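Local coordinates for dihydrodipicolinate synthase (Bacteroides thetaiotaomicron, PDB 4XKY), which catalyses the aldolase-type condensation of pyruvate with aspartate semialdehyde through a Schiff base, an early step towards diaminopimelate and lysine, at the interface of chains C and A and the interface of chains A and B. Numbering follows the deposited sequence. Chains: chain A/B, Dihydrodipicolinate synthase; chain C, Dihydrodipicolinate synthase.

Contact 1: the interface of chains C and A. Residues chain C 198, 201-202, 231, 238; chain A 201-202.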
loop_
_atom_site.group_PDB
_atom_site.type_symbol
_atom_site.label_atom_id
_atom_site.label_comp_id
_atom_site.label_asym_id
_atom_site.label_seq_id
_atom_site.Cartn_x
_atom_site.Cartn_y
_atom_site.Cartn_z
ATOM N N GLU C 198 16.867 0.074 -22.703
ATOM C CA GLU C 198 17.871 -0.366 -21.756
ATOM C C GLU C 198 17.713 -1.870 -21.474
ATOM O O GLU C 198 18.701 -2.576 -21.314
ATOM C CB GLU C 198 17.856 0.490 -20.500
ATOM C CG GLU C 198 16.802 0.132 -19.484
ATOM C CD GLU C 198 16.691 1.214 -18.429
ATOM O OE1 GLU C 198 16.906 0.912 -17.229
ATOM O OE2 GLU C 198 16.412 2.370 -18.816
ATOM N N LEU C 201 19.105 -3.773 -24.552
ATOM C CA LEU C 201 20.567 -3.713 -24.551
ATOM C C LEU C 201 21.180 -4.840 -23.757
ATOM O O LEU C 201 22.240 -5.362 -24.115
ATOM C CB LEU C 201 21.062 -2.387 -23.982
ATOM C CG LEU C 201 21.181 -1.279 -25.015
ATOM C CD1 LEU C 201 21.315 0.062 -24.318
ATOM C CD2 LEU C 201 22.375 -1.517 -25.930
ATOM N N LEU C 202 20.512 -5.178 -22.664
ATOM C CA LEU C 202 20.923 -6.258 -21.780
ATOM C C LEU C 202 20.173 -7.554 -22.060
ATOM O O LEU C 202 20.014 -8.375 -21.171
ATOM C CB LEU C 202 20.674 -5.849 -20.330
ATOM C CG LEU C 202 21.847 -5.187 -19.641
ATOM C CD1 LEU C 202 22.210 -3.866 -20.287
ATOM C CD2 LEU C 202 21.476 -4.982 -18.182
ATOM N N MET C 231 24.852 2.744 -30.180
ATOM C CA MET C 231 24.604 3.634 -29.058
ATOM C C MET C 231 24.159 5.053 -29.441
ATOM O O MET C 231 23.280 5.604 -28.792
ATOM C CB MET C 231 25.838 3.677 -28.142
ATOM C CG MET C 231 26.125 2.365 -27.418
ATOM S SD MET C 231 24.710 1.581 -26.569
ATOM C CE MET C 231 24.225 2.860 -25.422
ATOM N N GLN C 238 15.906 7.216 -28.072
ATOM C CA GLN C 238 15.420 7.275 -26.691
ATOM C C GLN C 238 14.881 8.684 -26.349
ATOM O O GLN C 238 13.864 8.813 -25.656
ATOM C CB GLN C 238 16.508 6.827 -25.692
ATOM C CG GLN C 238 16.088 6.834 -24.224
ATOM C CD GLN C 238 14.994 5.818 -23.909
ATOM O OE1 GLN C 238 14.559 5.051 -24.777
ATOM N NE2 GLN C 238 14.541 5.813 -22.668
ATOM N N LEU A 201 24.690 2.869 -19.068
ATOM C CA LEU A 201 24.645 2.825 -20.547
ATOM C C LEU A 201 23.832 3.975 -21.145
ATOM O O LEU A 201 24.169 4.501 -22.206
ATOM C CB LEU A 201 24.035 1.515 -21.042
ATOM C CG LEU A 201 25.004 0.339 -21.080
ATOM C CD1 LEU A 201 24.287 -0.999 -21.137
ATOM C CD2 LEU A 201 25.923 0.475 -22.271
ATOM N N LEU A 202 22.753 4.329 -20.452
ATOM C CA LEU A 202 21.855 5.399 -20.861
ATOM C C LEU A 202 22.145 6.714 -20.157
ATOM O O LEU A 202 21.261 7.553 -20.029
ATOM C CB LEU A 202 20.409 4.975 -20.592
ATOM C CG LEU A 202 19.736 4.298 -21.787
ATOM C CD1 LEU A 202 20.382 2.981 -22.176
ATOM C CD2 LEU A 202 18.299 4.065 -21.417
#
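Two flat polar groups of chain C, the C:Glu198 carboxylate and the C:Gln238 amide, are met by the branched tip of A:Leu202. CD2 of A:Leu202 lies obliquely above the carboxylate plane, 3.6 Å from C:Glu198 OE2, and 4.3 Å from C:Gln238 NE2 of the amide. Neither approach is a polar bond; the leucine shields these groups on that side. The extended glutamate chain, its CG between the backbone N and the carbonyl carbon (chi1 81°), carries OE2 there. Its stem adds apolar surface, CB of C:Glu198 lying 3.7 Å from CD2 of A:Leu202. The two side chains cross near a right angle. A leucine suits this place because its second methyl, CD1, packs 3.7 Å from CD1 of C:Leu201. An alanine in place of A:Leu202 would probably open a gap here, leaving the C:Leu201 methyl and the C:Glu198 stem without their apolar neighbour. The same pairing recurs with the chains exchanged, CD1 of C:Leu202 lying 3.6 Å from CD1 of A:Leu201. This apolar patch of the tetramer's C-A interface joins the ends of both helices 196-201, with helix 231-247 of chain C alongside. From that helix C:Met231, bent at chi2 and chi3, turns its methyl CE to 3.6 Å from the backbone carbonyl O of A:Leu201.

Contact 2: the interface of chains A and B. Residues chain A 20, 54-56; chain B 84, 86-87.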
loop_
_atom_site.group_PDB
_atom_site.type_symbol
_atom_site.label_atom_id
_atom_site.label_comp_id
_atom_site.label_asym_id
_atom_site.label_seq_id
_atom_site.Cartn_x
_atom_site.Cartn_y
_atom_site.Cartn_z
ATOM N N ASP A 20 25.878 -0.350 20.242
ATOM C CA ASP A 20 26.270 1.052 20.393
ATOM C C ASP A 20 27.800 1.254 20.385
ATOM O O ASP A 20 28.310 2.165 21.042
ATOM C CB ASP A 20 25.649 1.602 21.703
ATOM C CG ASP A 20 25.304 3.096 21.627
ATOM O OD1 ASP A 20 25.009 3.603 20.518
ATOM O OD2 ASP A 20 25.325 3.762 22.688
ATOM N N LEU A 54 20.791 3.188 14.574
ATOM C CA LEU A 54 21.881 3.523 15.478
ATOM C C LEU A 54 21.568 4.746 16.316
ATOM O O LEU A 54 20.838 5.630 15.891
ATOM C CB LEU A 54 23.172 3.762 14.706
ATOM C CG LEU A 54 23.578 2.664 13.723
ATOM C CD1 LEU A 54 24.842 3.076 13.009
ATOM C CD2 LEU A 54 23.758 1.314 14.397
ATOM N N SER A 55 22.123 4.763 17.521
ATOM C CA SER A 55 22.096 5.935 18.390
ATOM C C SER A 55 22.751 7.151 17.747
ATOM O O SER A 55 23.588 7.031 16.834
ATOM C CB SER A 55 22.842 5.641 19.687
ATOM O OG SER A 55 24.235 5.548 19.458
ATOM N N TYR A 56 22.392 8.318 18.266
ATOM C CA TYR A 56 22.970 9.556 17.797
ATOM C C TYR A 56 24.474 9.563 17.933
ATOM O O TYR A 56 25.183 9.890 16.986
ATOM C CB TYR A 56 22.412 10.753 18.542
ATOM C CG TYR A 56 22.444 11.946 17.649
ATOM C CD1 TYR A 56 21.734 11.931 16.454
ATOM C CD2 TYR A 56 23.220 13.068 17.949
ATOM C CE1 TYR A 56 21.756 13.008 15.592
ATOM C CE2 TYR A 56 23.252 14.156 17.088
ATOM C CZ TYR A 56 22.514 14.117 15.905
ATOM O OH TYR A 56 22.505 15.169 15.011
ATOM N N SER B 84 15.871 3.913 17.162
ATOM C CA SER B 84 17.012 3.337 17.920
ATOM C C SER B 84 16.603 2.806 19.302
ATOM O O SER B 84 16.156 3.572 20.156
ATOM C CB SER B 84 18.108 4.398 18.118
ATOM O OG SER B 84 18.999 4.082 19.193
ATOM N N VAL B 86 18.534 1.976 21.701
ATOM C CA VAL B 86 19.352 2.639 22.743
ATOM C C VAL B 86 18.724 3.966 23.203
ATOM O O VAL B 86 18.662 4.234 24.400
ATOM C CB VAL B 86 20.796 2.889 22.253
ATOM C CG1 VAL B 86 21.554 3.829 23.198
ATOM C CG2 VAL B 86 21.530 1.560 22.060
ATOM N N GLU B 87 18.274 4.779 22.246
ATOM C CA GLU B 87 17.583 6.023 22.522
ATOM C C GLU B 87 16.261 5.722 23.215
ATOM O O GLU B 87 15.927 6.350 24.226
ATOM C CB GLU B 87 17.340 6.822 21.232
ATOM C CG GLU B 87 18.582 7.182 20.397
ATOM C CD GLU B 87 19.579 8.084 21.113
ATOM O OE1 GLU B 87 20.737 8.198 20.660
ATOM O OE2 GLU B 87 19.224 8.687 22.135
#
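The carboxylate of B:Glu87 reaches across to the backbone of A:Tyr56, whose N donates a hydrogen bond of 2.9 Å to B:Glu87 OE1. The bond is fairly straight, 166° at the hydrogen, and the N-H meets the oxygen on its anti side, 19° out of the carboxylate plane. A:Tyr56 opens helix 56-70, so an acidic partner suits this place: the positive end of the helix dipole would favour the carboxylate. CB of A:Ser55 touches the same oxygen at 3.5 Å. Beside this polar link the branched tip of B:Val86 packs on A:Asp20, with CG1 3.8 Å from A:Asp20 OD2 and CG2 against the aspartate stem. CB of B:Ser84 lies 3.7 Å from the carbonyl O of A:Leu54. An alanine at B:Glu87 would probably leave the N-H of A:Tyr56 without its acceptor and remove the link between the two helix starts. Further out, B:Ser84 steadies the glutamate from behind: its hydroxyl OG, anti to its own backbone N, accepts a 3.2 Å bond from B:Glu87 N and so caps the first turn of helix 85-97. The side chain of B:Glu87, bent at chi2 (-63°), carries OE1 to the neighbouring chain. In the (beta/alpha)8 barrel of this family, these helix starts follow strands 42-44 and 76-79, and the patch is part of a two-fold interface and recurs with the chains exchanged.

Contact 3: the interface of chains C and A. Residues chain C 194, 198, 238, 242; chain A 174-175, 202.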
loop_
_atom_site.group_PDB
_atom_site.type_symbol
_atom_site.label_atom_id
_atom_site.label_comp_id
_atom_site.label_asym_id
_atom_site.label_seq_id
_atom_site.Cartn_x
_atom_site.Cartn_y
_atom_site.Cartn_z
ATOM N N GLU C 194 9.499 3.292 -21.936
ATOM C CA GLU C 194 10.597 4.146 -21.501
ATOM C C GLU C 194 11.875 3.334 -21.156
ATOM O O GLU C 194 12.972 3.861 -21.174
ATOM C CB GLU C 194 10.144 5.022 -20.325
ATOM C CG GLU C 194 8.995 5.987 -20.680
ATOM C CD GLU C 194 7.620 5.405 -20.449
ATOM O OE1 GLU C 194 7.488 4.156 -20.283
ATOM O OE2 GLU C 194 6.669 6.217 -20.412
ATOM N N GLU C 198 16.867 0.074 -22.703
ATOM C CA GLU C 198 17.871 -0.366 -21.756
ATOM C C GLU C 198 17.713 -1.870 -21.474
ATOM O O GLU C 198 18.701 -2.576 -21.314
ATOM C CB GLU C 198 17.856 0.490 -20.500
ATOM C CG GLU C 198 16.802 0.132 -19.484
ATOM C CD GLU C 198 16.691 1.214 -18.429
ATOM O OE1 GLU C 198 16.906 0.912 -17.229
ATOM O OE2 GLU C 198 16.412 2.370 -18.816
ATOM N N GLN C 238 15.906 7.216 -28.072
ATOM C CA GLN C 238 15.420 7.275 -26.691
ATOM C C GLN C 238 14.881 8.684 -26.349
ATOM O O GLN C 238 13.864 8.813 -25.656
ATOM C CB GLN C 238 16.508 6.827 -25.692
ATOM C CG GLN C 238 16.088 6.834 -24.224
ATOM C CD GLN C 238 14.994 5.818 -23.909
ATOM O OE1 GLN C 238 14.559 5.051 -24.777
ATOM N NE2 GLN C 238 14.541 5.813 -22.668
ATOM N N MET C 242 11.292 9.486 -25.039
ATOM C CA MET C 242 11.035 10.160 -23.751
ATOM C C MET C 242 10.221 11.445 -23.925
ATOM O O MET C 242 9.460 11.821 -23.033
ATOM C CB MET C 242 12.304 10.387 -22.923
ATOM C CG MET C 242 12.965 9.117 -22.379
ATOM S SD MET C 242 11.901 7.875 -21.587
ATOM C CE MET C 242 11.246 8.875 -20.247
ATOM N N GLN A 174 14.326 7.302 -15.839
ATOM C CA GLN A 174 14.441 7.922 -17.169
ATOM C C GLN A 174 13.656 9.230 -17.298
ATOM O O GLN A 174 14.101 10.151 -17.988
ATOM C CB GLN A 174 13.979 6.955 -18.258
ATOM C CG GLN A 174 14.888 5.752 -18.411
ATOM C CD GLN A 174 16.253 6.153 -18.910
ATOM O OE1 GLN A 174 16.367 6.897 -19.882
ATOM N NE2 GLN A 174 17.298 5.667 -18.250
ATOM N N SER A 175 12.493 9.308 -16.644
ATOM C CA SER A 175 11.722 10.543 -16.622
ATOM C C SER A 175 12.485 11.688 -15.958
ATOM O O SER A 175 12.345 12.833 -16.374
ATOM C CB SER A 175 10.387 10.343 -15.925
ATOM O OG SER A 175 9.591 9.404 -16.634
ATOM N N LEU A 202 22.753 4.329 -20.452
ATOM C CA LEU A 202 21.855 5.399 -20.861
ATOM C C LEU A 202 22.145 6.714 -20.157
ATOM O O LEU A 202 21.261 7.553 -20.029
ATOM C CB LEU A 202 20.409 4.975 -20.592
ATOM C CG LEU A 202 19.736 4.298 -21.787
ATOM C CD1 LEU A 202 20.382 2.981 -22.176
ATOM C CD2 LEU A 202 18.299 4.065 -21.417
HETATM O O HOH W 1 17.296 3.762 -16.260
#
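C:Met242 and A:Gln174 meet from helical backbones, helix 231-247 of chain C facing helix 170-180 of chain A, while A:Leu202 joins from the loop after helix 196-201. The methionine crosses the glutamine stem near a right angle; its methyl CE lies 3.8 Å from the carbonyl carbon of A:Gln174 and its SD 4.0 Å from A:Gln174 CB, and the methyl also leans on A:Ser175. A long, pliable thioether suits such a helix surface. Beyond CB the glutamine bends (chi2 -66°) and runs antiparallel past C:Glu198, its amide turned 85° from the carboxylate plane. The two do not bond directly. Water 1 joins them: A:Gln174 NE2 lies 2.8 Å from it, and both C:Glu198 OE1 and C:Glu198 OE2 lie 3.0 Å from it, so the solvent molecule straddles the carboxylate. C:Gln238 is held within its own chain, NE2 giving a 2.9 Å bond to the backbone O of C:Glu194 that lies close to the amide plane. This fixes the amide's turn where NE2 comes 3.5 Å from A:Gln174 OE1, a polar neighbour rather than a bonded one. The site thus adds a water-mediated bridge and a methionine contact to the joining of two subunits in the tetramer.

Contact 4: the interface of chains C and A. Residues chain C 170-171, 174, 195, 198, 202; chain A 168, 170-171, 195, 198.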
loop_
_atom_site.group_PDB
_atom_site.type_symbol
_atom_site.label_atom_id
_atom_site.label_comp_id
_atom_site.label_asym_id
_atom_site.label_seq_id
_atom_site.Cartn_x
_atom_site.Cartn_y
_atom_site.Cartn_z
ATOM N N THR C 170 13.144 -2.634 -12.723
ATOM C CA THR C 170 14.158 -3.338 -13.498
ATOM C C THR C 170 15.140 -4.149 -12.675
ATOM O O THR C 170 15.839 -4.986 -13.226
ATOM C CB THR C 170 14.926 -2.390 -14.453
ATOM O OG1 THR C 170 15.031 -1.099 -13.848
ATOM C CG2 THR C 170 14.179 -2.272 -15.767
ATOM N N VAL C 171 15.183 -3.931 -11.368
ATOM C CA VAL C 171 15.895 -4.842 -10.480
ATOM C C VAL C 171 15.203 -6.198 -10.567
ATOM O O VAL C 171 15.834 -7.238 -10.762
ATOM C CB VAL C 171 15.846 -4.367 -9.018
ATOM C CG1 VAL C 171 16.351 -5.451 -8.062
ATOM C CG2 VAL C 171 16.667 -3.101 -8.865
ATOM N N GLN C 174 15.644 -7.897 -14.072
ATOM C CA GLN C 174 16.988 -8.465 -14.210
ATOM C C GLN C 174 17.110 -9.744 -13.363
ATOM O O GLN C 174 17.769 -10.699 -13.783
ATOM C CB GLN C 174 18.056 -7.443 -13.794
ATOM C CG GLN C 174 18.251 -6.289 -14.765
ATOM C CD GLN C 174 18.720 -6.785 -16.115
ATOM O OE1 GLN C 174 19.650 -7.575 -16.189
ATOM N NE2 GLN C 174 18.069 -6.345 -17.180
ATOM N N ILE C 195 11.729 2.039 -20.891
ATOM C CA ILE C 195 12.861 1.204 -20.496
ATOM C C ILE C 195 13.097 0.023 -21.447
ATOM O O ILE C 195 13.813 -0.929 -21.101
ATOM C CB ILE C 195 12.669 0.653 -19.075
ATOM C CG1 ILE C 195 11.338 -0.104 -18.948
ATOM C CG2 ILE C 195 12.785 1.781 -18.079
ATOM C CD1 ILE C 195 11.213 -0.942 -17.686
ATOM N N GLU C 198 16.867 0.074 -22.703
ATOM C CA GLU C 198 17.871 -0.366 -21.756
ATOM C C GLU C 198 17.713 -1.870 -21.474
ATOM O O GLU C 198 18.701 -2.576 -21.314
ATOM C CB GLU C 198 17.856 0.490 -20.500
ATOM C CG GLU C 198 16.802 0.132 -19.484
ATOM C CD GLU C 198 16.691 1.214 -18.429
ATOM O OE1 GLU C 198 16.906 0.912 -17.229
ATOM O OE2 GLU C 198 16.412 2.370 -18.816
ATOM N N LEU C 202 20.512 -5.178 -22.664
ATOM C CA LEU C 202 20.923 -6.258 -21.780
ATOM C C LEU C 202 20.173 -7.554 -22.060
ATOM O O LEU C 202 20.014 -8.375 -21.171
ATOM C CB LEU C 202 20.674 -5.849 -20.330
ATOM C CG LEU C 202 21.847 -5.187 -19.641
ATOM C CD1 LEU C 202 22.210 -3.866 -20.287
ATOM C CD2 LEU C 202 21.476 -4.982 -18.182
ATOM N N ALA A 168 13.856 1.186 -7.611
ATOM C CA ALA A 168 14.277 0.318 -8.656
ATOM C C ALA A 168 13.400 0.601 -9.861
ATOM O O ALA A 168 13.335 -0.229 -10.757
ATOM C CB ALA A 168 14.111 -1.123 -8.211
ATOM N N THR A 170 12.825 2.226 -13.202
ATOM C CA THR A 170 13.661 2.868 -14.203
ATOM C C THR A 170 12.867 3.716 -15.194
ATOM O O THR A 170 13.440 4.578 -15.849
ATOM C CB THR A 170 14.625 1.878 -14.919
ATOM O OG1 THR A 170 13.950 0.676 -15.286
ATOM C CG2 THR A 170 15.753 1.528 -14.018
ATOM N N VAL A 171 11.557 3.509 -15.285
ATOM C CA VAL A 171 10.672 4.428 -16.008
ATOM C C VAL A 171 10.721 5.793 -15.317
ATOM O O VAL A 171 10.965 6.828 -15.959
ATOM C CB VAL A 171 9.230 3.896 -16.046
ATOM C CG1 VAL A 171 8.239 4.982 -16.456
ATOM C CG2 VAL A 171 9.139 2.655 -16.948
ATOM N N ILE A 195 20.715 -2.637 -11.550
ATOM C CA ILE A 195 20.342 -1.758 -12.657
ATOM C C ILE A 195 21.392 -0.659 -12.947
ATOM O O ILE A 195 21.138 0.260 -13.745
ATOM C CB ILE A 195 18.955 -1.102 -12.414
ATOM C CG1 ILE A 195 18.855 -0.449 -11.037
ATOM C CG2 ILE A 195 17.851 -2.140 -12.541
ATOM C CD1 ILE A 195 17.713 0.547 -10.929
ATOM N N GLU A 198 22.716 -0.900 -16.848
ATOM C CA GLU A 198 21.779 -0.437 -17.864
ATOM C C GLU A 198 21.534 1.049 -17.735
ATOM O O GLU A 198 21.331 1.708 -18.737
ATOM C CB GLU A 198 20.453 -1.209 -17.863
ATOM C CG GLU A 198 19.498 -0.900 -16.729
ATOM C CD GLU A 198 18.390 -1.935 -16.603
ATOM O OE1 GLU A 198 17.223 -1.574 -16.796
ATOM O OE2 GLU A 198 18.675 -3.105 -16.294
HETATM O O HOH W 2 16.171 -4.267 -17.387
#
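The N-terminal turn of helix 170-180 from each chain meets its counterpart, with C:Thr170 and A:Thr170 tip to tip, while 3-10 helix 193-195 and helix 196-201 flank them. A backbone hydrogen bond crosses here: C:Thr170 N donates to the loop carbonyl A:Ala168 O at 3.1 Å. The two threonine hydroxyls point at each other and are taken as hydrogen-bonded, but the surrounding atoms are too close, so the detail there is doubtful. Beta-branched isoleucines close the sides. CG2 of A:Ile195, anti to the carbonyl carbon, reaches C:Thr170 CB (3.5 Å), while CG1 stands between the backbone N and the carbonyl carbon (chi1 51°); CG2 of C:Ile195 lies 3.7 Å from A:Thr170 CB. Tight packing brings C:Val171 CG2 to 3.3 Å from A:Ala168 CB, where a small alanine suits the space. C:Glu198 and A:Glu198 cross with carboxylate planes 81° apart; their OE1 atoms approach so closely that a clash must be suspected, unless a proton is shared. Water 2 lies 2.8 Å from C:Gln174 NE2 and 3.0 Å from A:Glu198 OE1, linking amide and carboxylate. In the barrel, helix 170-180 follows strand 160-165, which carries the presumed Schiff-base lysine C:Lys164, about 13 Å from the centre of this patch.

Contacts 1, 3 and 4 are neighbouring patches of one interface between chains C and A, their C-alpha centres about 8 to 10 Å apart. C:Glu198 belongs to all three, while A:Leu202 and C:Gln238 are common to contacts 1 and 3, and C:Leu202 to contacts 1 and 4. The glutamate therefore ties the three patches together. Contact 2 lies about 36 to 43 Å away, on a separate face where chain A meets chain B. Chain A is thus gripped by two partners through different surfaces, as expected of a tetramer.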